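Local coordinates for protein myosin-I heavy chain (PDB 5EJR) that is an actin-based motor with ATPase activity that acts in early phagocytosis and adhesion, represented here by a MyTH4-FERM part of its tail, at residues R188-S193 with V277-E282; I209-I214 with T221-I226; T228-R233 with D272-V277; F253-V258 with F290-R295. One frame throughout, in Å; residues are numbered along the deposited sequence. Where two conformers were deposited one is given.

Contact 1. Residues R188-S193 with V277-E282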
# COMPACT_ATOMS: atom_id res chain seq x y z
N ARG A 188 -9.15 -6.33 5.47
CA ARG A 188 -7.89 -5.62 5.74
C ARG A 188 -6.82 -6.60 6.24
O ARG A 188 -7.15 -7.54 6.95
CB ARG A 188 -8.10 -4.48 6.76
CG ARG A 188 -8.81 -3.24 6.21
CD ARG A 188 -7.89 -2.27 5.45
NE ARG A 188 -6.76 -1.83 6.26
CZ ARG A 188 -6.78 -0.79 7.09
NH1 ARG A 188 -7.86 -0.03 7.18
NH2 ARG A 188 -5.71 -0.49 7.81
N LYS A 189 -5.54 -6.37 5.87
CA LYS A 189 -4.42 -7.25 6.21
C LYS A 189 -3.51 -6.67 7.28
O LYS A 189 -2.65 -7.38 7.80
CB LYS A 189 -3.57 -7.56 4.94
CG LYS A 189 -4.34 -8.08 3.73
CD LYS A 189 -4.64 -9.57 3.84
CE LYS A 189 -5.43 -10.08 2.66
NZ LYS A 189 -6.88 -9.76 2.75
N MET A 190 -3.61 -5.37 7.52
CA MET A 190 -2.77 -4.69 8.49
C MET A 190 -3.62 -3.89 9.46
O MET A 190 -4.77 -3.55 9.16
CB MET A 190 -1.81 -3.70 7.79
CG MET A 190 -0.81 -4.33 6.84
SD MET A 190 0.48 -5.28 7.67
CE MET A 190 1.60 -3.98 8.12
N GLY A 191 -3.00 -3.58 10.60
CA GLY A 191 -3.54 -2.69 11.62
C GLY A 191 -3.35 -1.27 11.12
O GLY A 191 -2.78 -1.07 10.04
N PRO A 192 -3.78 -0.23 11.87
CA PRO A 192 -3.66 1.13 11.33
C PRO A 192 -2.31 1.81 11.48
O PRO A 192 -1.63 1.63 12.49
CB PRO A 192 -4.74 1.89 12.08
CG PRO A 192 -4.78 1.20 13.43
CD PRO A 192 -4.49 -0.24 13.17
N SER A 193 -1.95 2.65 10.48
CA SER A 193 -0.75 3.48 10.48
C SER A 193 -1.06 4.69 11.36
O SER A 193 -2.23 4.94 11.63
CB SER A 193 -0.44 3.97 9.07
OG SER A 193 -1.53 4.68 8.51
N VAL A 277 -0.99 -0.55 2.85
CA VAL A 277 0.27 -0.07 2.29
C VAL A 277 0.90 0.94 3.26
O VAL A 277 2.10 0.87 3.51
CB VAL A 277 0.13 0.53 0.86
CG1 VAL A 277 1.48 1.00 0.32
CG2 VAL A 277 -0.53 -0.44 -0.12
N LEU A 278 0.09 1.88 3.78
CA LEU A 278 0.62 2.89 4.70
C LEU A 278 1.21 2.29 5.97
O LEU A 278 2.23 2.78 6.46
CB LEU A 278 -0.39 4.01 5.01
CG LEU A 278 -0.73 4.93 3.84
CD1 LEU A 278 -2.02 5.71 4.13
CD2 LEU A 278 0.42 5.88 3.52
N ALA A 279 0.59 1.21 6.47
CA ALA A 279 1.04 0.48 7.66
C ALA A 279 2.38 -0.21 7.33
O ALA A 279 3.36 -0.02 8.06
CB ALA A 279 0.00 -0.53 8.08
N ARG A 280 2.46 -0.88 6.16
CA ARG A 280 3.69 -1.52 5.66
C ARG A 280 4.86 -0.56 5.54
O ARG A 280 5.98 -0.96 5.82
CB ARG A 280 3.42 -2.23 4.33
CG ARG A 280 2.82 -3.62 4.54
CD ARG A 280 2.11 -4.16 3.32
NE ARG A 280 1.28 -5.31 3.67
CZ ARG A 280 0.23 -5.73 2.97
NH1 ARG A 280 -0.15 -5.09 1.87
NH2 ARG A 280 -0.46 -6.79 3.38
N TRP A 281 4.60 0.71 5.19
CA TRP A 281 5.63 1.74 5.08
C TRP A 281 6.20 2.08 6.46
O TRP A 281 7.39 2.38 6.58
CB TRP A 281 5.08 3.00 4.43
CG TRP A 281 4.85 2.94 2.95
CD1 TRP A 281 5.09 1.89 2.10
CD2 TRP A 281 4.32 4.00 2.14
NE1 TRP A 281 4.76 2.25 0.81
CE2 TRP A 281 4.28 3.53 0.81
CE3 TRP A 281 3.92 5.32 2.40
CZ2 TRP A 281 3.85 4.33 -0.25
CZ3 TRP A 281 3.49 6.11 1.35
CH2 TRP A 281 3.45 5.61 0.04
N GLU A 282 5.33 2.04 7.51
CA GLU A 282 5.73 2.30 8.89
C GLU A 282 6.63 1.18 9.40
O GLU A 282 7.55 1.44 10.17
CB GLU A 282 4.50 2.39 9.80
CG GLU A 282 3.68 3.64 9.61
CD GLU A 282 2.90 4.01 10.86
OE1 GLU A 282 2.34 3.09 11.51
OE2 GLU A 282 2.89 5.21 11.21
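The junction between the MyTH4 domain and the ubiquitin-like lobe of the FERM domain runs through this contact, where Met190, Gly191 and Ser193 of a loop lie against Ala279, Arg280 and Glu282 on helix 274-283. Ala279 CB lies 3.7 Å from Met190 CB and 3.4 Å from Gly191 O, and a side chain this small lets the loop backbone come close. Gly191 O has no hydrogen-bond partner in the model and is buried against that methyl group. Met190 suits an uneven surface because its thioether bends readily: the turn at chi3 (-82°) sets CE 3.8 Å from Arg280 CG, against the aliphatic stem of the arginine. Farther out, Lys189 and Arg280 run side by side, with Lys189 CB 3.6 Å from Arg280 NH2, while the lysine NZ turns away to Gln187 O. At the other end Glu282 OE1 lies 3.3 Å from Ser193 CA. Ser193 is the N-cap of helix 194-205, its OG bonded to Glu196 N, and Glu282 OE2 accepts a hydrogen bond from Ala194 N, so the carboxylate probably interacts favourably with that helix end. Gln91 and Ser87 hold OE1 from helix 86-99. Pro192 packs on helices 86-99 and 121-137, while Asp276 receives the backbone N-H groups of Lys189 and Met190 and tethers the loop to helix 274-283.

Contact 2. Residues I209-I214 with T221-I226. With EDO (1,2-ethanediol), chain C.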
# COMPACT_ATOMS: atom_id res chain seq x y z
N ILE A 209 -13.40 15.28 5.74
CA ILE A 209 -13.12 14.14 4.86
C ILE A 209 -11.63 13.78 4.83
O ILE A 209 -10.79 14.64 4.56
CB ILE A 209 -13.72 14.33 3.43
CG1 ILE A 209 -13.36 13.16 2.46
CG2 ILE A 209 -13.35 15.69 2.81
CD1 ILE A 209 -14.28 11.90 2.53
N SER A 210 -11.33 12.50 5.08
CA SER A 210 -9.97 11.98 5.03
C SER A 210 -9.46 11.95 3.57
O SER A 210 -10.18 11.54 2.66
CB SER A 210 -9.91 10.58 5.64
OG SER A 210 -10.13 10.64 7.03
N THR A 211 -8.23 12.42 3.35
CA THR A 211 -7.61 12.44 2.02
C THR A 211 -6.18 11.90 2.08
O THR A 211 -5.55 11.97 3.13
CB THR A 211 -7.55 13.86 1.41
OG1 THR A 211 -6.64 14.68 2.15
CG2 THR A 211 -8.93 14.53 1.25
N CYS A 212 -5.67 11.41 0.94
CA CYS A 212 -4.30 10.97 0.78
C CYS A 212 -3.68 11.81 -0.33
O CYS A 212 -4.32 12.04 -1.36
CB CYS A 212 -4.23 9.47 0.47
SG CYS A 212 -2.54 8.82 0.42
N LYS A 213 -2.44 12.27 -0.12
CA LYS A 213 -1.66 13.08 -1.05
C LYS A 213 -1.02 12.15 -2.11
O LYS A 213 -0.33 11.20 -1.74
CB LYS A 213 -0.55 13.81 -0.27
CG LYS A 213 -0.46 15.30 -0.55
CD LYS A 213 0.90 15.85 -0.12
CE LYS A 213 1.03 17.33 -0.34
NZ LYS A 213 2.32 17.85 0.21
N ILE A 214 -1.31 12.40 -3.40
CA ILE A 214 -0.76 11.62 -4.52
C ILE A 214 -0.01 12.54 -5.50
O ILE A 214 -0.59 13.49 -6.03
CB ILE A 214 -1.79 10.71 -5.25
CG1 ILE A 214 -2.75 9.97 -4.26
CG2 ILE A 214 -1.09 9.74 -6.22
CD1 ILE A 214 -2.14 8.92 -3.34
N THR A 221 0.60 17.72 -7.18
CA THR A 221 -0.08 16.77 -6.28
C THR A 221 -1.59 16.91 -6.39
O THR A 221 -2.08 17.92 -6.90
CB THR A 221 0.42 17.03 -4.83
OG1 THR A 221 1.83 17.24 -4.82
CG2 THR A 221 0.13 15.89 -3.89
N LYS A 222 -2.32 15.88 -5.92
CA LYS A 222 -3.78 15.83 -5.83
C LYS A 222 -4.16 15.15 -4.52
O LYS A 222 -3.45 14.26 -4.04
CB LYS A 222 -4.43 15.11 -7.04
CG LYS A 222 -4.45 15.91 -8.34
CD LYS A 222 -5.51 17.00 -8.37
CE LYS A 222 -5.35 17.95 -9.52
NZ LYS A 222 -6.47 18.94 -9.58
N LEU A 223 -5.25 15.61 -3.92
CA LEU A 223 -5.73 15.04 -2.68
C LEU A 223 -6.86 14.11 -3.03
O LEU A 223 -7.84 14.54 -3.65
CB LEU A 223 -6.16 16.13 -1.67
CG LEU A 223 -5.04 17.06 -1.16
CD1 LEU A 223 -5.62 18.19 -0.35
CD2 LEU A 223 -4.01 16.30 -0.34
N ALA A 224 -6.70 12.82 -2.72
CA ALA A 224 -7.71 11.82 -3.02
C ALA A 224 -8.50 11.44 -1.78
O ALA A 224 -7.90 11.20 -0.73
CB ALA A 224 -7.04 10.57 -3.58
N LYS A 225 -9.82 11.28 -1.91
CA LYS A 225 -10.69 10.84 -0.81
C LYS A 225 -10.35 9.38 -0.47
O LYS A 225 -10.20 8.55 -1.38
CB LYS A 225 -12.18 10.98 -1.18
CG LYS A 225 -12.68 12.42 -1.17
CD LYS A 225 -13.98 12.59 -1.97
CE LYS A 225 -15.24 12.31 -1.17
NZ LYS A 225 -16.46 12.33 -2.02
N ILE A 226 -10.16 9.10 0.82
CA ILE A 226 -9.72 7.79 1.33
C ILE A 226 -10.66 7.28 2.44
O ILE A 226 -10.99 8.02 3.36
CB ILE A 226 -8.22 7.90 1.78
CG1 ILE A 226 -7.56 6.55 2.07
CG2 ILE A 226 -8.00 8.84 2.95
CD1 ILE A 226 -6.03 6.68 2.38
C1 EDO C . 1.90 9.55 -0.06
O1 EDO C . 2.20 10.49 -1.10
C2 EDO C . 1.40 10.23 1.24
O2 EDO C . 0.35 9.43 1.79
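Thr211 to Ile214 and Lys222 to Lys225 pair as an antiparallel hairpin, with short-segment axes 4.3 Å apart at 149°, and five backbone bonds join the two segments. Ala224 N to Cys212 O, at 2.8 Å, is almost straight (178°), whereas Ile226 N reaches Ser210 O from well above the carbonyl plane. One face carries Thr211, Lys213, Leu223 and Lys225. There the extended Lys213 uses its stem: CG presses on Thr221 CG2 at 3.4 Å, tighter than usual, and meets Leu223 CD2 at 3.7 Å. Its hydrocarbon covers apolar groups and its ammonium extends beyond them, as befits an exposed surface. Ile209 crosses the stem of Lys225 at about a right angle, CG1 to CG 3.8 Å. Cys212, Ile214 and Ala224 make the other face largely apolar, although Lys222 also starts from it and its end leads away; Ile226 CD1 reaches Cys212 CB at 3.8 Å, CG1 standing anti to the backbone N (chi1 -169°). An ethanediol, probably from the crystallisation liquor, bonds Lys213 O. In this first hairpin of the ubiquitin-like lobe, Ile214 and Ala224 rest on helix 232-243, Cys212 and Ile226 touch Ile274 of helix 274-283, and Ile214 also meets Phe292 and Val294 on strand 290-296.

Contact 3. Residues T228-R233 with D272-V277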
# COMPACT_ATOMS: atom_id res chain seq x y z
N THR A 228 -11.62 3.50 4.87
CA THR A 228 -11.02 2.30 5.48
C THR A 228 -10.65 1.23 4.46
O THR A 228 -9.57 0.66 4.55
CB THR A 228 -12.01 1.71 6.51
OG1 THR A 228 -12.35 2.74 7.44
CG2 THR A 228 -11.45 0.52 7.26
N TYR A 229 -11.54 0.96 3.50
CA TYR A 229 -11.41 -0.10 2.54
C TYR A 229 -11.03 0.35 1.13
O TYR A 229 -11.15 -0.43 0.20
CB TYR A 229 -12.70 -0.93 2.53
CG TYR A 229 -13.08 -1.47 3.90
CD1 TYR A 229 -12.41 -2.55 4.46
CD2 TYR A 229 -14.09 -0.88 4.65
CE1 TYR A 229 -12.77 -3.07 5.71
CE2 TYR A 229 -14.43 -1.36 5.92
CZ TYR A 229 -13.77 -2.46 6.44
OH TYR A 229 -14.08 -2.95 7.68
N THR A 230 -10.54 1.59 0.97
CA THR A 230 -10.18 2.06 -0.38
C THR A 230 -9.01 1.25 -0.96
O THR A 230 -7.97 1.11 -0.32
CB THR A 230 -9.94 3.57 -0.39
OG1 THR A 230 -11.12 4.22 0.08
CG2 THR A 230 -9.58 4.11 -1.79
N THR A 231 -9.19 0.76 -2.19
CA THR A 231 -8.11 0.06 -2.89
C THR A 231 -7.25 1.06 -3.68
O THR A 231 -7.68 2.18 -3.99
CB THR A 231 -8.65 -0.99 -3.86
OG1 THR A 231 -9.40 -0.33 -4.87
CG2 THR A 231 -9.44 -2.09 -3.17
N ILE A 232 -6.05 0.62 -4.06
CA ILE A 232 -5.12 1.42 -4.86
C ILE A 232 -5.76 1.72 -6.24
O ILE A 232 -5.59 2.82 -6.76
CB ILE A 232 -3.74 0.70 -4.90
CG1 ILE A 232 -3.11 0.74 -3.47
CG2 ILE A 232 -2.78 1.24 -6.00
CD1 ILE A 232 -2.51 2.12 -2.95
N ARG A 233 -6.58 0.78 -6.76
CA ARG A 233 -7.27 0.97 -8.05
C ARG A 233 -8.24 2.13 -7.97
O ARG A 233 -8.26 2.96 -8.88
CB ARG A 233 -7.95 -0.30 -8.54
CG ARG A 233 -8.60 -0.17 -9.94
CD ARG A 233 -7.57 -0.01 -11.07
NE ARG A 233 -7.46 1.37 -11.53
CZ ARG A 233 -6.53 1.81 -12.39
NH1 ARG A 233 -5.61 0.99 -12.87
NH2 ARG A 233 -6.52 3.08 -12.77
N ASP A 272 -4.32 -3.88 -3.61
CA ASP A 272 -3.97 -3.65 -2.22
C ASP A 272 -4.90 -2.55 -1.64
O ASP A 272 -5.38 -1.69 -2.39
CB ASP A 272 -2.52 -3.15 -2.09
CG ASP A 272 -1.39 -4.16 -2.22
OD1 ASP A 272 -1.68 -5.36 -2.47
OD2 ASP A 272 -0.21 -3.74 -2.07
N MET A 273 -5.07 -2.58 -0.31
CA MET A 273 -5.80 -1.58 0.47
C MET A 273 -4.79 -0.50 0.71
O MET A 273 -3.70 -0.81 1.19
CB MET A 273 -6.24 -2.15 1.83
CG MET A 273 -7.22 -3.26 1.73
SD MET A 273 -8.49 -2.86 0.52
CE MET A 273 -9.87 -3.51 1.33
N ILE A 274 -5.13 0.76 0.39
CA ILE A 274 -4.18 1.87 0.60
C ILE A 274 -3.70 1.97 2.06
O ILE A 274 -2.51 2.15 2.30
CB ILE A 274 -4.68 3.25 0.06
CG1 ILE A 274 -3.67 4.38 0.36
CG2 ILE A 274 -6.10 3.59 0.55
CD1 ILE A 274 -3.79 5.60 -0.50
N TYR A 275 -4.61 1.74 3.02
CA TYR A 275 -4.24 1.79 4.44
C TYR A 275 -3.30 0.64 4.85
O TYR A 275 -2.42 0.86 5.69
CB TYR A 275 -5.47 1.89 5.34
CG TYR A 275 -6.00 3.31 5.48
CD1 TYR A 275 -5.15 4.37 5.80
CD2 TYR A 275 -7.36 3.59 5.35
CE1 TYR A 275 -5.63 5.67 5.95
CE2 TYR A 275 -7.85 4.88 5.50
CZ TYR A 275 -6.98 5.92 5.80
OH TYR A 275 -7.46 7.19 5.94
N ASP A 276 -3.42 -0.55 4.19
CA ASP A 276 -2.49 -1.66 4.45
C ASP A 276 -1.08 -1.30 3.98
O ASP A 276 -0.11 -1.64 4.64
CB ASP A 276 -2.97 -2.97 3.81
CG ASP A 276 -4.14 -3.65 4.51
OD1 ASP A 276 -4.39 -3.33 5.70
OD2 ASP A 276 -4.78 -4.52 3.88
N VAL A 277 -0.99 -0.55 2.85
CA VAL A 277 0.27 -0.07 2.29
C VAL A 277 0.90 0.94 3.26
O VAL A 277 2.10 0.87 3.51
CB VAL A 277 0.13 0.53 0.86
CG1 VAL A 277 1.48 1.00 0.32
CG2 VAL A 277 -0.53 -0.44 -0.12
O HOH W 1 -7.69 1.01 2.59
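Ile232 projects its CD1 into a shallow hollow on the opening turn of helix 274-283, 3.9 Å from Ile274 CB and 4.3 Å from Val277 CG2. The two isoleucines cross at about a right angle, CD1 of Ile232 resting on CB and CA of Ile274. Ile274 answers with its own bump: CG2, placed between the backbone N and the carbonyl carbon (CG1 at chi1 178°), presses on Thr230 O at 3.2 Å and also meets Thr230 CB. Beneath this packing the backbones are bridged at Thr231 and Met273. Ile274 N donates to Thr230 O and Ile232 N to Asp272 O, both at 2.9 Å and both nearly in line with the carbonyl. Toward Thr228 a water bridges the two segments, giving its hydrogens to Thr228 O and Thr230 O and accepting one from Tyr275 N. Thr228 O lies in the plane of the Tyr275 ring, at its edge, 3.8 Å from CD2. Thr231 and Met273 are each an N-cap; Thr231 caps helix 232-243 with its hydroxyl while its N bonds Glu234 OE1, a capping box. The two helix starts are thus clamped together within the ubiquitin-like lobe: Ile232, Ile274 and Val277 all turn to Phe292 of strand 290-296, Tyr275 lies against helix 194-205, and Tyr229 OH bonds Ile136 O of helix 121-137.

Contact 4. Residues F253-V258 with F290-R295. With EDO (1,2-ethanediol), chain C.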
# COMPACT_ATOMS: atom_id res chain seq x y z
N PHE A 253 -3.06 3.83 -16.27
CA PHE A 253 -2.31 4.39 -15.17
C PHE A 253 -2.32 3.52 -13.94
O PHE A 253 -3.23 2.71 -13.73
CB PHE A 253 -2.83 5.82 -14.86
CG PHE A 253 -2.42 6.85 -15.89
CD1 PHE A 253 -3.15 7.02 -17.07
CD2 PHE A 253 -1.27 7.62 -15.71
CE1 PHE A 253 -2.73 7.93 -18.04
CE2 PHE A 253 -0.84 8.51 -16.70
CZ PHE A 253 -1.59 8.67 -17.85
N GLY A 254 -1.27 3.67 -13.14
CA GLY A 254 -1.11 2.93 -11.90
C GLY A 254 -0.37 3.80 -10.90
O GLY A 254 -0.08 4.96 -11.19
N ILE A 255 -0.01 3.21 -9.76
CA ILE A 255 0.71 3.89 -8.69
C ILE A 255 1.94 3.12 -8.28
O ILE A 255 1.91 1.89 -8.25
CB ILE A 255 -0.27 4.17 -7.52
CG1 ILE A 255 -1.24 5.33 -7.91
CG2 ILE A 255 0.46 4.45 -6.18
CD1 ILE A 255 -2.22 5.77 -6.88
N SER A 256 3.02 3.85 -7.98
CA SER A 256 4.28 3.34 -7.45
C SER A 256 4.59 3.99 -6.08
O SER A 256 4.26 5.16 -5.84
CB SER A 256 5.42 3.60 -8.42
OG SER A 256 5.26 2.79 -9.58
N ALA A 257 5.21 3.22 -5.19
CA ALA A 257 5.67 3.69 -3.87
C ALA A 257 7.11 4.13 -4.12
O ALA A 257 7.93 3.32 -4.55
CB ALA A 257 5.63 2.57 -2.84
N VAL A 258 7.39 5.41 -3.96
CA VAL A 258 8.71 5.99 -4.24
C VAL A 258 9.41 6.47 -2.96
O VAL A 258 8.82 7.23 -2.22
CB VAL A 258 8.58 7.17 -5.27
CG1 VAL A 258 9.93 7.84 -5.54
CG2 VAL A 258 7.92 6.71 -6.58
N PHE A 290 8.55 7.46 2.10
CA PHE A 290 7.88 6.97 0.90
C PHE A 290 6.73 7.89 0.53
O PHE A 290 6.07 8.45 1.41
CB PHE A 290 7.30 5.55 1.09
CG PHE A 290 8.25 4.39 0.93
CD1 PHE A 290 8.47 3.81 -0.31
CD2 PHE A 290 8.89 3.84 2.04
CE1 PHE A 290 9.35 2.73 -0.46
CE2 PHE A 290 9.76 2.75 1.89
CZ PHE A 290 9.99 2.21 0.65
N TYR A 291 6.45 7.98 -0.77
CA TYR A 291 5.30 8.69 -1.29
C TYR A 291 4.73 7.96 -2.49
O TYR A 291 5.45 7.20 -3.13
CB TYR A 291 5.59 10.18 -1.58
CG TYR A 291 6.56 10.43 -2.72
CD1 TYR A 291 6.10 10.56 -4.03
CD2 TYR A 291 7.92 10.60 -2.48
CE1 TYR A 291 6.97 10.82 -5.08
CE2 TYR A 291 8.80 10.87 -3.53
CZ TYR A 291 8.32 10.99 -4.82
OH TYR A 291 9.19 11.26 -5.86
N PHE A 292 3.43 8.15 -2.75
CA PHE A 292 2.73 7.57 -3.89
C PHE A 292 2.87 8.49 -5.10
O PHE A 292 2.67 9.70 -4.98
CB PHE A 292 1.25 7.41 -3.58
CG PHE A 292 0.90 6.38 -2.54
CD1 PHE A 292 1.14 5.03 -2.77
CD2 PHE A 292 0.25 6.74 -1.37
CE1 PHE A 292 0.78 4.07 -1.84
CE2 PHE A 292 -0.09 5.78 -0.42
CZ PHE A 292 0.16 4.45 -0.66
N GLN A 293 3.18 7.90 -6.26
CA GLN A 293 3.30 8.63 -7.51
C GLN A 293 2.51 7.93 -8.64
O GLN A 293 2.65 6.72 -8.83
CB GLN A 293 4.78 8.83 -7.87
CG GLN A 293 5.08 9.35 -9.28
CD GLN A 293 6.54 9.19 -9.63
OE1 GLN A 293 7.01 8.09 -9.92
NE2 GLN A 293 7.29 10.27 -9.69
N VAL A 294 1.64 8.67 -9.32
CA VAL A 294 0.89 8.16 -10.46
C VAL A 294 1.87 8.06 -11.61
O VAL A 294 2.71 8.95 -11.82
CB VAL A 294 -0.37 9.01 -10.80
CG1 VAL A 294 -0.91 8.71 -12.20
CG2 VAL A 294 -1.47 8.77 -9.76
N ARG A 295 1.82 6.94 -12.32
CA ARG A 295 2.68 6.70 -13.47
C ARG A 295 1.85 6.08 -14.55
O ARG A 295 0.87 5.39 -14.26
CB ARG A 295 3.83 5.74 -13.10
CG ARG A 295 4.89 6.35 -12.18
CD ARG A 295 6.11 5.47 -12.14
NE ARG A 295 6.94 5.57 -13.35
CZ ARG A 295 7.81 6.55 -13.59
NH1 ARG A 295 7.90 7.59 -12.76
NH2 ARG A 295 8.56 6.52 -14.67
C1 EDO C . 1.90 9.55 -0.06
O1 EDO C . 2.20 10.49 -1.10
C2 EDO C . 1.40 10.23 1.24
O2 EDO C . 0.35 9.43 1.79
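Val258 lies over one face of the Tyr291 ring, its CB 4.0 Å from the ring centroid and offset toward the rim, a CH-pi contact. The two side chains run side by side and point the same way, with Val258 CG1 reaching 3.6 Å from Tyr291 CZ; the tyrosine's chi1 of 67° sets CG between the backbone N and the carbonyl carbon. On this face the Val258 and Gln293 side chains cross at a slant, CG2 of Val258 lying 3.7 Å from OE1 of Gln293. Arg295 NH1 donates to Gln293 OE1 at 3.0 Å, almost in the guanidinium plane yet well above the amide plane. On the other face Ile255 takes the central place: CG2 stands 3.5 Å from Phe292 CD1, the two chains crossing obliquely, while CG1 meets Val294 CG2 at 3.9 Å. Val294 CG1 touches Phe253 CD2, and Ala257 CB meets Phe290 CD1 at 4.0 Å. Beta-branched and aromatic residues suit these extended strands, which six backbone bonds join in antiparallel register. Ethanediol O1 accepts a hydrogen bond from Phe292 N. The two faces differ in chemistry: Ile255, Phe292 and Val294 turn to helices 232-243 and 274-283 and line the ubiquitin-like core, while the other face is mixed, Ser256 OG bonding Arg297 and Tyr291 OH bonding Glu260 beside Val258. Arg295 forms a salt bridge with Glu330, tying this sheet to helix 317-332.

Along the chain, the loop 188-193, in the MyTH4 region before helix 194-205, comes first, but contact 1 closes only at helix 274-283, so contacts 2 and 3 are nested within its span. Contact 2 is a short hairpin, complete before contact 3 opens at the start of helix 232-243. Contact 4 opens inside contact 3 and closes beyond it, at strand 290-296, and therefore crosses both contacts 3 and 1. Helix 274-283 is shared by contacts 1 and 3, which have Val277 in common. Phe292 of contact 4 packs against residues of the other three, including Trp281. Together they join the MyTH4 domain to the ubiquitin-like lobe and close that lobe's core.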